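Local coordinates for protein 2-(hydroxymethyl)glutarate dehydrogenase (Eubacterium barkeri, PDB 3CKY) that reversibly interconverts 2-formylglutarate and (S)-2-hydroxymethylglutarate with NAD(H) in the fermentation of nicotinate, acting as a homotetramer of two-domain subunits, at residues 183-186 with 187-191; 203-206 with 207-211; 221-224 with 225-229; 282-285 with 286-289. One frame throughout, in Å; residues are numbered along the deposited sequence.

Interaction 1. Residues 183-186 with 187-191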
ATOM      1  N   CYS A 183      -9.796   9.192   1.963  1.00 39.31           N
ATOM      2  CA  CYS A 183      -9.523   8.454   0.735  1.00 39.49           C
ATOM      3  C   CYS A 183      -9.930   9.248  -0.510  1.00 39.37           C
ATOM      4  O   CYS A 183      -9.181   9.308  -1.492  1.00 39.55           O
ATOM      5  CB  CYS A 183     -10.248   7.107   0.733  1.00 39.60           C
ATOM      6  SG  CYS A 183      -9.585   5.854   1.866  1.00 40.78           S
ATOM      7  N   ASN A 184     -11.118   9.840  -0.464  1.00 39.36           N
ATOM      8  CA  ASN A 184     -11.669  10.547  -1.610  1.00 39.30           C
ATOM      9  C   ASN A 184     -10.792  11.741  -1.945  1.00 39.44           C
ATOM     10  O   ASN A 184     -10.562  12.037  -3.110  1.00 39.50           O
ATOM     11  CB  ASN A 184     -13.121  10.984  -1.340  1.00 39.33           C
ATOM     12  CG  ASN A 184     -14.074   9.817  -1.225  1.00 39.41           C
ATOM     13  OD1 ASN A 184     -13.738   8.677  -1.555  1.00 40.35           O
ATOM     14  ND2 ASN A 184     -15.281  10.094  -0.758  1.00 38.91           N
ATOM     15  N   MET A 185     -10.272  12.403  -0.910  1.00 39.55           N
ATOM     16  CA  MET A 185      -9.385  13.532  -1.100  1.00 39.37           C
ATOM     17  C   MET A 185      -8.035  13.104  -1.672  1.00 39.33           C
ATOM     18  O   MET A 185      -7.537  13.703  -2.627  1.00 39.50           O
ATOM     19  CB  MET A 185      -9.179  14.276   0.211  1.00 39.23           C
ATOM     20  CG  MET A 185      -8.211  15.493   0.120  1.00 39.70           C
ATOM     21  SD  MET A 185      -8.804  16.877  -0.880  1.00 41.08           S
ATOM     22  CE  MET A 185      -7.669  16.871  -2.272  1.00 39.04           C
ATOM     23  N   ALA A 186      -7.444  12.067  -1.093  1.00 39.05           N
ATOM     24  CA  ALA A 186      -6.197  11.524  -1.618  1.00 39.19           C
ATOM     25  C   ALA A 186      -6.321  11.156  -3.115  1.00 38.91           C
ATOM     26  O   ALA A 186      -5.427  11.433  -3.908  1.00 39.00           O
ATOM     27  CB  ALA A 186      -5.745  10.298  -0.779  1.00 38.45           C
ATOM     28  N   SER A 187      -7.431  10.525  -3.486  1.00 39.01           N
ATOM     29  CA  SER A 187      -7.676  10.168  -4.881  1.00 39.21           C
ATOM     30  C   SER A 187      -7.815  11.417  -5.757  1.00 39.33           C
ATOM     31  O   SER A 187      -7.265  11.498  -6.852  1.00 39.14           O
ATOM     32  CB  SER A 187      -8.940   9.312  -4.993  1.00 39.56           C
ATOM     33  OG  SER A 187      -8.846   8.118  -4.232  1.00 39.11           O
ATOM     34  N   LEU A 188      -8.547  12.397  -5.250  1.00 39.50           N
ATOM     35  CA  LEU A 188      -8.746  13.670  -5.949  1.00 39.38           C
ATOM     36  C   LEU A 188      -7.413  14.380  -6.226  1.00 39.51           C
ATOM     37  O   LEU A 188      -7.176  14.903  -7.330  1.00 39.23           O
ATOM     38  CB  LEU A 188      -9.678  14.576  -5.131  1.00 39.23           C
ATOM     39  CG  LEU A 188     -10.110  15.890  -5.805  1.00 39.58           C
ATOM     40  CD1 LEU A 188     -10.864  15.631  -7.132  1.00 37.53           C
ATOM     41  CD2 LEU A 188     -10.923  16.744  -4.845  1.00 38.59           C
ATOM     42  N   ALA A 189      -6.536  14.367  -5.231  1.00 39.37           N
ATOM     43  CA  ALA A 189      -5.239  15.035  -5.333  1.00 39.55           C
ATOM     44  C   ALA A 189      -4.447  14.611  -6.583  1.00 39.93           C
ATOM     45  O   ALA A 189      -4.049  15.467  -7.407  1.00 39.44           O
ATOM     46  CB  ALA A 189      -4.424  14.781  -4.075  1.00 39.24           C
ATOM     47  N   GLU A 190      -4.221  13.295  -6.715  1.00 39.81           N
ATOM     48  CA  GLU A 190      -3.463  12.761  -7.848  1.00 39.60           C
ATOM     49  C   GLU A 190      -4.228  12.917  -9.172  1.00 39.51           C
ATOM     50  O   GLU A 190      -3.617  13.184 -10.220  1.00 39.26           O
ATOM     51  CB  GLU A 190      -3.047  11.309  -7.604  1.00 39.54           C
ATOM     52  CG  GLU A 190      -4.198  10.285  -7.616  1.00 40.24           C
ATOM     53  CD  GLU A 190      -3.768   8.890  -7.189  1.00 40.18           C
ATOM     54  OE1 GLU A 190      -4.083   7.900  -7.900  1.00 41.30           O
ATOM     55  OE2 GLU A 190      -3.123   8.778  -6.127  1.00 39.62           O
ATOM     56  N   ALA A 191      -5.554  12.775  -9.113  1.00 39.57           N
ATOM     57  CA  ALA A 191      -6.422  12.938 -10.290  1.00 39.53           C
ATOM     58  C   ALA A 191      -6.332  14.319 -10.921  1.00 39.54           C
ATOM     59  O   ALA A 191      -6.279  14.458 -12.153  1.00 39.91           O
ATOM     60  CB  ALA A 191      -7.874  12.645  -9.924  1.00 39.44           C
TER
HETATM   61  O   HOH W   1     -11.491   7.439  -2.997  1.00 31.41           O
HETATM   62  O   HOH W   2      -2.844  10.601  -4.259  1.00 37.73           O
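Met185 packs against Leu188 and Ala189, about one turn further along helix 169-197, the long helix that opens the all-helical C-terminal part of this beta-hydroxyacid dehydrogenase. The backbone supplies regular alpha-helical i to i+4 bonds: Ser187 N donates to Cys183 O (2.9 Å), Leu188 N to Asn184 O and Ala189 N to Met185 O, the last almost in line with the carbonyl.

The apolar part lies on one flank. Met185 leaves the helix with CG anti to its own N (chi1 179°), then bends at chi2 and chi3, which carries the methyl forward over the next turn. CE thus ends 4.2 Å from Leu188 CD2 and 4.3 Å from Ala189 CB. The same flank faces Ile227 of helix 217-228 and Phe269 of helix 260-274, so this methionine is shared among three helices.

Polar groups gather on the flank facing a second subunit. There Glu190 has its main partners on that subunit, Thr262 through OE1 and the backbone N of Met261 through OE2. One water donates to Asn184 OD1 and is also bonded to Ser187 OG; another donates both protons, one to Ala186 O at 2.7 Å and one to Glu190 OE2 at 2.6 Å.

Interaction 2. Residues 203-206 with 207-211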
ATOM      1  N   GLU A 203     -10.793  24.390 -13.675  1.00 44.58           N
ATOM      2  CA  GLU A 203     -12.180  24.809 -13.878  1.00 44.86           C
ATOM      3  C   GLU A 203     -12.945  23.812 -14.726  1.00 44.30           C
ATOM      4  O   GLU A 203     -14.096  23.504 -14.445  1.00 43.88           O
ATOM      5  CB  GLU A 203     -12.267  26.154 -14.585  1.00 45.56           C
ATOM      6  CG  GLU A 203     -11.298  27.180 -14.115  1.00 48.40           C
ATOM      7  CD  GLU A 203     -10.004  27.114 -14.886  1.00 51.37           C
ATOM      8  OE1 GLU A 203     -10.005  27.564 -16.073  1.00 53.29           O
ATOM      9  OE2 GLU A 203      -9.014  26.604 -14.300  1.00 49.02           O
ATOM     10  N   THR A 204     -12.306  23.340 -15.788  1.00 44.22           N
ATOM     11  CA  THR A 204     -12.913  22.351 -16.663  1.00 44.52           C
ATOM     12  C   THR A 204     -13.232  21.079 -15.900  1.00 44.38           C
ATOM     13  O   THR A 204     -14.312  20.527 -16.039  1.00 43.60           O
ATOM     14  CB  THR A 204     -12.004  22.016 -17.851  1.00 44.53           C
ATOM     15  OG1 THR A 204     -11.695  23.221 -18.563  1.00 44.06           O
ATOM     16  CG2 THR A 204     -12.701  21.007 -18.799  1.00 44.41           C
ATOM     17  N   MET A 205     -12.286  20.640 -15.079  1.00 44.85           N
ATOM     18  CA  MET A 205     -12.474  19.455 -14.257  1.00 45.56           C
ATOM     19  C   MET A 205     -13.543  19.641 -13.193  1.00 46.12           C
ATOM     20  O   MET A 205     -14.373  18.769 -12.997  1.00 46.19           O
ATOM     21  CB  MET A 205     -11.150  19.023 -13.619  1.00 45.42           C
ATOM     22  CG  MET A 205     -10.204  18.355 -14.610  1.00 44.72           C
ATOM     23  SD  MET A 205      -8.691  17.699 -13.851  1.00 44.11           S
ATOM     24  CE  MET A 205      -7.786  19.201 -13.465  1.00 41.79           C
ATOM     25  N   GLN A 206     -13.545  20.783 -12.524  1.00 47.49           N
ATOM     26  CA  GLN A 206     -14.592  21.052 -11.546  1.00 47.96           C
ATOM     27  C   GLN A 206     -15.973  21.025 -12.170  1.00 47.95           C
ATOM     28  O   GLN A 206     -16.907  20.407 -11.632  1.00 47.82           O
ATOM     29  CB  GLN A 206     -14.417  22.399 -10.878  1.00 48.16           C
ATOM     30  CG  GLN A 206     -15.225  22.435  -9.570  1.00 49.15           C
ATOM     31  CD  GLN A 206     -15.616  23.803  -9.162  1.00 50.69           C
ATOM     32  OE1 GLN A 206     -15.537  24.758  -9.952  1.00 55.33           O
ATOM     33  NE2 GLN A 206     -16.054  23.928  -7.909  1.00 54.57           N
ATOM     34  N   GLU A 207     -16.089  21.703 -13.304  1.00 48.23           N
ATOM     35  CA  GLU A 207     -17.352  21.779 -13.994  1.00 48.63           C
ATOM     36  C   GLU A 207     -17.819  20.391 -14.380  1.00 48.41           C
ATOM     37  O   GLU A 207     -18.928  20.007 -14.066  1.00 49.36           O
ATOM     38  CB  GLU A 207     -17.225  22.641 -15.236  1.00 48.40           C
ATOM     39  CG  GLU A 207     -18.542  22.862 -15.939  1.00 49.66           C
ATOM     40  CD  GLU A 207     -18.382  23.635 -17.226  1.00 51.54           C
ATOM     41  OE1 GLU A 207     -17.222  23.779 -17.699  1.00 56.81           O
ATOM     42  OE2 GLU A 207     -19.421  24.096 -17.767  1.00 56.60           O
ATOM     43  N   ILE A 208     -16.962  19.628 -15.044  1.00 47.98           N
ATOM     44  CA  ILE A 208     -17.379  18.362 -15.639  1.00 47.66           C
ATOM     45  C   ILE A 208     -17.477  17.233 -14.614  1.00 47.28           C
ATOM     46  O   ILE A 208     -18.498  16.570 -14.526  1.00 47.17           O
ATOM     47  CB  ILE A 208     -16.467  17.987 -16.838  1.00 47.54           C
ATOM     48  CG1 ILE A 208     -16.746  18.957 -17.993  1.00 47.30           C
ATOM     49  CG2 ILE A 208     -16.705  16.550 -17.274  1.00 47.40           C
ATOM     50  CD1 ILE A 208     -15.828  18.813 -19.153  1.00 47.29           C
ATOM     51  N   ILE A 209     -16.438  17.031 -13.819  1.00 46.95           N
ATOM     52  CA  ILE A 209     -16.451  15.957 -12.815  1.00 47.10           C
ATOM     53  C   ILE A 209     -17.499  16.214 -11.731  1.00 46.90           C
ATOM     54  O   ILE A 209     -18.135  15.280 -11.232  1.00 46.99           O
ATOM     55  CB  ILE A 209     -15.069  15.772 -12.178  1.00 47.21           C
ATOM     56  CG1 ILE A 209     -14.069  15.355 -13.263  1.00 47.76           C
ATOM     57  CG2 ILE A 209     -15.098  14.738 -11.035  1.00 46.62           C
ATOM     58  CD1 ILE A 209     -12.625  15.599 -12.883  1.00 47.98           C
ATOM     59  N   GLY A 210     -17.696  17.489 -11.395  1.00 46.76           N
ATOM     60  CA  GLY A 210     -18.751  17.892 -10.462  1.00 46.66           C
ATOM     61  C   GLY A 210     -20.142  17.485 -10.876  1.00 46.51           C
ATOM     62  O   GLY A 210     -21.003  17.323 -10.023  1.00 47.04           O
ATOM     63  N   LYS A 211     -20.360  17.316 -12.172  1.00 45.92           N
ATOM     64  CA  LYS A 211     -21.642  16.858 -12.670  1.00 46.05           C
ATOM     65  C   LYS A 211     -21.573  15.421 -13.189  1.00 45.47           C
ATOM     66  O   LYS A 211     -22.441  14.977 -13.923  1.00 45.68           O
ATOM     67  CB  LYS A 211     -22.098  17.824 -13.756  1.00 46.41           C
ATOM     68  CG  LYS A 211     -22.056  19.253 -13.253  1.00 47.06           C
ATOM     69  CD  LYS A 211     -22.671  20.239 -14.213  1.00 47.70           C
ATOM     70  CE  LYS A 211     -22.157  21.651 -13.935  1.00 49.60           C
ATOM     71  NZ  LYS A 211     -21.801  21.877 -12.480  1.00 52.31           N
TER
HETATM   72  O   HOH W   3     -19.623  21.203 -11.214  1.00 63.05           O
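Met205 and Ile209 lie side by side, one helical turn apart and pointing the same way, with Ile209 CD1 3.8 Å from Met205 CB. The branch that touches is CG1-CD1: it stands beside the backbone N of Ile209 (chi1 -62°) and runs back over the previous turn, where CD1 also approaches Met205 O. Thr204 and Ile208 repeat the arrangement on the neighbouring strip, the threonine methyl CG2 meeting Ile208 CD1 at 3.8 Å.

Beneath these pairs the backbone sets the spacing. Glu207 N, Ile208 N and Ile209 N donate to Glu203 O, Thr204 O and Met205 O, the last at 2.8 Å. Gly210 N reaches Gln206 O at 3.0 Å from above the carbonyl plane, with an N-H...O angle of only 136°. Gln206 O also accepts from a water that in turn takes a proton from Lys211 NZ, tying the lysine end to the last turn.

Farther out, Met205 packs on Leu192 and Val196 of helix 169-197, Gln206 NE2 bonds to Glu224, and Ile208 and Ile209 rest on Val164 and Val176 of a second subunit. The arrangement is that of the final turns of a short amphipathic helix, 202-210, lodged between helices 169-197 and 217-228 of its own chain and a second subunit.

Interaction 3. Residues 221-224 with 225-229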
ATOM      1  N   ALA A 221     -16.353  20.272  -1.416  1.00 44.16           N
ATOM      2  CA  ALA A 221     -15.917  21.103  -0.303  1.00 44.06           C
ATOM      3  C   ALA A 221     -14.574  21.807  -0.550  1.00 43.78           C
ATOM      4  O   ALA A 221     -14.386  22.959  -0.129  1.00 43.55           O
ATOM      5  CB  ALA A 221     -15.837  20.277   0.965  1.00 43.44           C
ATOM      6  N   LYS A 222     -13.651  21.133  -1.222  1.00 43.74           N
ATOM      7  CA  LYS A 222     -12.263  21.587  -1.244  1.00 44.29           C
ATOM      8  C   LYS A 222     -11.813  22.277  -2.532  1.00 44.52           C
ATOM      9  O   LYS A 222     -10.988  23.174  -2.491  1.00 44.17           O
ATOM     10  CB  LYS A 222     -11.330  20.416  -0.934  1.00 43.77           C
ATOM     11  CG  LYS A 222     -11.634  19.688   0.385  1.00 43.16           C
ATOM     12  CD  LYS A 222     -11.652  20.611   1.581  1.00 42.25           C
ATOM     13  CE  LYS A 222     -11.855  19.851   2.882  1.00 41.80           C
ATOM     14  NZ  LYS A 222     -11.919  20.782   4.056  1.00 40.87           N
ATOM     15  N   MET A 223     -12.360  21.859  -3.662  1.00 45.40           N
ATOM     16  CA  MET A 223     -11.833  22.258  -4.966  1.00 46.11           C
ATOM     17  C   MET A 223     -11.768  23.782  -5.162  1.00 45.99           C
ATOM     18  O   MET A 223     -10.719  24.363  -5.380  1.00 46.08           O
ATOM     19  CB  MET A 223     -12.691  21.617  -6.064  1.00 46.66           C
ATOM     20  CG  MET A 223     -12.274  21.939  -7.479  1.00 47.35           C
ATOM     21  SD  MET A 223     -10.713  21.171  -7.847  1.00 52.08           S
ATOM     22  CE  MET A 223     -10.589  21.490  -9.632  1.00 48.19           C
ATOM     23  N   GLU A 224     -12.901  24.424  -5.055  1.00 46.38           N
ATOM     24  CA  GLU A 224     -12.970  25.842  -5.293  1.00 47.03           C
ATOM     25  C   GLU A 224     -12.393  26.657  -4.130  1.00 46.47           C
ATOM     26  O   GLU A 224     -11.576  27.556  -4.341  1.00 46.43           O
ATOM     27  CB  GLU A 224     -14.418  26.219  -5.550  1.00 47.19           C
ATOM     28  CG  GLU A 224     -14.592  27.573  -6.180  1.00 49.39           C
ATOM     29  CD  GLU A 224     -15.998  27.788  -6.722  1.00 50.03           C
ATOM     30  OE1 GLU A 224     -16.534  26.823  -7.360  1.00 54.25           O
ATOM     31  OE2 GLU A 224     -16.535  28.909  -6.515  1.00 52.80           O
ATOM     32  N   LYS A 225     -12.778  26.314  -2.907  1.00 45.99           N
ATOM     33  CA  LYS A 225     -12.404  27.114  -1.745  1.00 45.75           C
ATOM     34  C   LYS A 225     -10.911  27.072  -1.392  1.00 45.01           C
ATOM     35  O   LYS A 225     -10.359  28.096  -0.975  1.00 44.90           O
ATOM     36  CB  LYS A 225     -13.227  26.706  -0.523  1.00 46.01           C
ATOM     37  CG  LYS A 225     -13.024  27.629   0.679  1.00 47.01           C
ATOM     38  CD  LYS A 225     -13.867  27.220   1.876  1.00 47.23           C
ATOM     39  CE  LYS A 225     -13.477  28.036   3.115  1.00 49.02           C
ATOM     40  NZ  LYS A 225     -14.137  27.541   4.372  1.00 50.36           N
ATOM     41  N   PHE A 226     -10.284  25.902  -1.537  1.00 43.69           N
ATOM     42  CA  PHE A 226      -8.907  25.697  -1.102  1.00 43.47           C
ATOM     43  C   PHE A 226      -7.932  25.456  -2.252  1.00 42.78           C
ATOM     44  O   PHE A 226      -6.918  26.135  -2.345  1.00 42.44           O
ATOM     45  CB  PHE A 226      -8.814  24.526  -0.115  1.00 42.68           C
ATOM     46  CG  PHE A 226      -9.612  24.731   1.145  1.00 42.60           C
ATOM     47  CD1 PHE A 226      -9.065  25.405   2.239  1.00 42.08           C
ATOM     48  CD2 PHE A 226     -10.914  24.256   1.243  1.00 42.41           C
ATOM     49  CE1 PHE A 226      -9.803  25.599   3.404  1.00 41.60           C
ATOM     50  CE2 PHE A 226     -11.662  24.452   2.418  1.00 42.39           C
ATOM     51  CZ  PHE A 226     -11.101  25.120   3.492  1.00 41.44           C
ATOM     52  N   ILE A 227      -8.228  24.468  -3.085  1.00 42.37           N
ATOM     53  CA  ILE A 227      -7.313  24.031  -4.120  1.00 42.70           C
ATOM     54  C   ILE A 227      -7.183  25.124  -5.172  1.00 42.44           C
ATOM     55  O   ILE A 227      -6.098  25.607  -5.417  1.00 42.24           O
ATOM     56  CB  ILE A 227      -7.766  22.685  -4.782  1.00 42.29           C
ATOM     57  CG1 ILE A 227      -7.685  21.543  -3.761  1.00 43.16           C
ATOM     58  CG2 ILE A 227      -6.913  22.339  -5.991  1.00 41.64           C
ATOM     59  CD1 ILE A 227      -8.390  20.242  -4.214  1.00 42.52           C
ATOM     60  N   MET A 228      -8.293  25.534  -5.772  1.00 42.28           N
ATOM     61  CA  MET A 228      -8.217  26.530  -6.855  1.00 42.71           C
ATOM     62  C   MET A 228      -7.818  27.925  -6.364  1.00 42.61           C
ATOM     63  O   MET A 228      -7.215  28.699  -7.114  1.00 42.12           O
ATOM     64  CB  MET A 228      -9.511  26.584  -7.633  1.00 42.38           C
ATOM     65  CG  MET A 228      -9.778  25.317  -8.361  1.00 42.76           C
ATOM     66  SD  MET A 228     -11.243  25.396  -9.387  1.00 44.82           S
ATOM     67  CE  MET A 228     -10.670  26.560 -10.648  1.00 43.29           C
ATOM     68  N   SER A 229      -8.136  28.233  -5.107  1.00 42.85           N
ATOM     69  CA  SER A 229      -7.728  29.488  -4.493  1.00 42.83           C
ATOM     70  C   SER A 229      -6.263  29.469  -4.107  1.00 42.78           C
ATOM     71  O   SER A 229      -5.623  30.503  -4.080  1.00 42.75           O
ATOM     72  CB  SER A 229      -8.560  29.774  -3.237  1.00 42.92           C
ATOM     73  OG  SER A 229      -8.110  29.040  -2.101  1.00 42.60           O
TER
HETATM   74  O   HOH W   4     -15.076  24.632  -2.383  1.00 36.23           O
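Lys222 O receives two backbone donors, Phe226 N at 3.0 Å and Ile227 N at 3.1 Å, which reach it from opposite faces of its carbonyl plane. The second is the straighter bond, with an N-H...O angle of 171°, and begins a wider register: Met228 N follows by donating to Met223 O at 2.7 Å, again five residues back. Lys225 N is satisfied differently, giving its proton to a water that makes a weak bond to Ala221 O. Lys225 O is met from above its plane by Ser229 OG at 2.7 Å, and that same hydroxyl bonds to the backbone N of Asp231.

Lys222, bent at chi2 (-55°), lays CD obliquely against Phe226 CD2 at 3.7 Å, while its ammonium group forms a salt bridge with Asp281. Met223 and Met228 cross at an angle, CE of the former 4.0 Å from SD of the latter. Glu224 OE1 is satisfied by Gln206 of helix 202-210, and Ile227 packs on Leu192 of helix 169-197.

Two successive i to i+5 bonds, with one carbonyl shared between i+4 and i+5 donors, are characteristic of a pi-type turn, here widening the last part of helix 217-228.

Interaction 4. Residues 282-285 with 286-289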
ATOM      1  N   MET A 282      -6.572  19.794   4.838  1.00 41.28           N
ATOM      2  CA  MET A 282      -6.101  18.528   4.320  1.00 42.45           C
ATOM      3  C   MET A 282      -6.014  18.456   2.790  1.00 41.11           C
ATOM      4  O   MET A 282      -5.284  17.645   2.292  1.00 40.79           O
ATOM      5  CB  MET A 282      -6.942  17.375   4.889  1.00 42.99           C
ATOM      6  CG  MET A 282      -8.479  17.506   4.792  1.00 45.74           C
ATOM      7  SD  MET A 282      -9.234  16.656   3.409  1.00 51.18           S
ATOM      8  CE  MET A 282      -9.186  17.953   2.212  1.00 49.20           C
ATOM      9  N   SER A 283      -6.713  19.325   2.058  1.00 40.49           N
ATOM     10  CA  SER A 283      -6.638  19.340   0.601  1.00 40.17           C
ATOM     11  C   SER A 283      -5.275  19.819   0.101  1.00 40.06           C
ATOM     12  O   SER A 283      -4.924  19.599  -1.071  1.00 39.85           O
ATOM     13  CB  SER A 283      -7.748  20.212  -0.003  1.00 40.19           C
ATOM     14  OG  SER A 283      -7.683  21.566   0.429  1.00 40.28           O
ATOM     15  N   ALA A 284      -4.512  20.470   0.990  1.00 39.89           N
ATOM     16  CA  ALA A 284      -3.112  20.841   0.719  1.00 39.51           C
ATOM     17  C   ALA A 284      -2.234  19.622   0.449  1.00 38.75           C
ATOM     18  O   ALA A 284      -1.125  19.764  -0.011  1.00 38.58           O
ATOM     19  CB  ALA A 284      -2.530  21.671   1.870  1.00 38.62           C
ATOM     20  N   VAL A 285      -2.719  18.420   0.724  1.00 39.20           N
ATOM     21  CA  VAL A 285      -1.971  17.192   0.361  1.00 39.44           C
ATOM     22  C   VAL A 285      -1.630  17.134  -1.155  1.00 39.59           C
ATOM     23  O   VAL A 285      -0.635  16.516  -1.544  1.00 39.36           O
ATOM     24  CB  VAL A 285      -2.734  15.919   0.817  1.00 39.38           C
ATOM     25  CG1 VAL A 285      -3.927  15.634  -0.105  1.00 38.59           C
ATOM     26  CG2 VAL A 285      -1.796  14.735   0.902  1.00 39.30           C
ATOM     27  N   ILE A 286      -2.441  17.798  -1.989  1.00 39.42           N
ATOM     28  CA  ILE A 286      -2.151  17.943  -3.412  1.00 40.20           C
ATOM     29  C   ILE A 286      -0.725  18.507  -3.676  1.00 40.65           C
ATOM     30  O   ILE A 286      -0.079  18.156  -4.664  1.00 40.56           O
ATOM     31  CB  ILE A 286      -3.222  18.816  -4.155  1.00 39.96           C
ATOM     32  CG1 ILE A 286      -3.140  18.586  -5.669  1.00 40.15           C
ATOM     33  CG2 ILE A 286      -3.031  20.322  -3.851  1.00 39.83           C
ATOM     34  CD1 ILE A 286      -4.315  19.139  -6.477  1.00 39.61           C
ATOM     35  N   LYS A 287      -0.254  19.380  -2.785  1.00 41.40           N
ATOM     36  CA  LYS A 287       1.099  19.951  -2.868  1.00 41.54           C
ATOM     37  C   LYS A 287       2.206  18.888  -2.859  1.00 41.56           C
ATOM     38  O   LYS A 287       3.277  19.119  -3.410  1.00 41.45           O
ATOM     39  CB  LYS A 287       1.340  20.903  -1.714  1.00 41.63           C
ATOM     40  CG  LYS A 287       0.497  22.165  -1.735  1.00 42.53           C
ATOM     41  CD  LYS A 287       0.914  23.072  -0.573  1.00 41.95           C
ATOM     42  CE  LYS A 287      -0.056  24.193  -0.376  1.00 42.41           C
ATOM     43  NZ  LYS A 287       0.453  25.177   0.629  1.00 43.38           N
ATOM     44  N   VAL A 288       1.943  17.727  -2.251  1.00 42.14           N
ATOM     45  CA  VAL A 288       2.862  16.567  -2.367  1.00 42.10           C
ATOM     46  C   VAL A 288       3.197  16.234  -3.833  1.00 42.09           C
ATOM     47  O   VAL A 288       4.361  16.078  -4.191  1.00 42.32           O
ATOM     48  CB  VAL A 288       2.324  15.293  -1.691  1.00 41.72           C
ATOM     49  CG1 VAL A 288       3.248  14.091  -1.999  1.00 40.78           C
ATOM     50  CG2 VAL A 288       2.177  15.497  -0.180  1.00 41.58           C
ATOM     51  N   TRP A 289       2.178  16.172  -4.673  1.00 42.01           N
ATOM     52  CA  TRP A 289       2.373  15.807  -6.071  1.00 42.01           C
ATOM     53  C   TRP A 289       2.868  16.973  -6.923  1.00 41.88           C
ATOM     54  O   TRP A 289       3.673  16.782  -7.831  1.00 41.33           O
ATOM     55  CB  TRP A 289       1.075  15.220  -6.638  1.00 42.07           C
ATOM     56  CG  TRP A 289       0.572  14.014  -5.872  1.00 41.84           C
ATOM     57  CD1 TRP A 289      -0.679  13.835  -5.385  1.00 42.34           C
ATOM     58  CD2 TRP A 289       1.327  12.842  -5.485  1.00 42.41           C
ATOM     59  NE1 TRP A 289      -0.767  12.626  -4.728  1.00 42.88           N
ATOM     60  CE2 TRP A 289       0.450  12.000  -4.771  1.00 42.41           C
ATOM     61  CE3 TRP A 289       2.661  12.434  -5.665  1.00 41.70           C
ATOM     62  CZ2 TRP A 289       0.855  10.761  -4.242  1.00 41.94           C
ATOM     63  CZ3 TRP A 289       3.063  11.210  -5.133  1.00 42.18           C
ATOM     64  CH2 TRP A 289       2.156  10.387  -4.435  1.00 42.20           C
TER
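Val285 and Val288 meet in a local contact where a 3-10 turn, 282-284, leads into helix 286-293, near the C-terminal end of the helical domain. The backbone bonds are of the tight i to i+3 kind: Ile286 N to Ser283 O (3.2 Å), Lys287 N to Ala284 O (2.9 Å) and Val288 N to Val285 O (2.9 Å). In each the donor stands well above the carbonyl plane.

The valines cross obliquely through their CG2 methyls, 4.2 Å apart; in Val288 that methyl stands beside the backbone N (chi1 of CG1 173°) and therefore leans back over Val285 O, 3.3 Å away. Val285 also packs on Ile268 and Phe269 of helix 260-274, whereas Val288 reaches Met292 of a third subunit. On another flank, Ile286 turns CG2 to Ser283 O at 3.4 Å.

Ser283 OG is bonded to Asp281 and its side chain sits against Lys222, Phe226 and Ile227 of helix 217-228, so the turn is fastened to that helix. Lys287 runs extended back along the turn to a salt bridge between NZ and Glu280; on the way its CB lies 3.2 Å from Ala284 O and its CE 4.2 Å from Ala284 CB.

All four contacts are local turns in the helical C-terminal part of one subunit. Interactions 1 and 4 are buried, their centres about 9 Å apart; interactions 2 and 3 are partly buried and carry exposed glutamates and lysines. Met185 links interaction 1 to both 3 and 4, its SD lying 3.6 Å from Ser283 CA of interaction 4. Interaction 2 does not touch interaction 1 or 4 but meets interaction 3, where helix 202-210 lies on helix 217-228. Backbone pattern varies too: i to i+4 in 1 and 2, i to i+5 in part of 3, i to i+3 in 4. Interactions 1, 2 and 4 reach other subunits; interaction 3 does not.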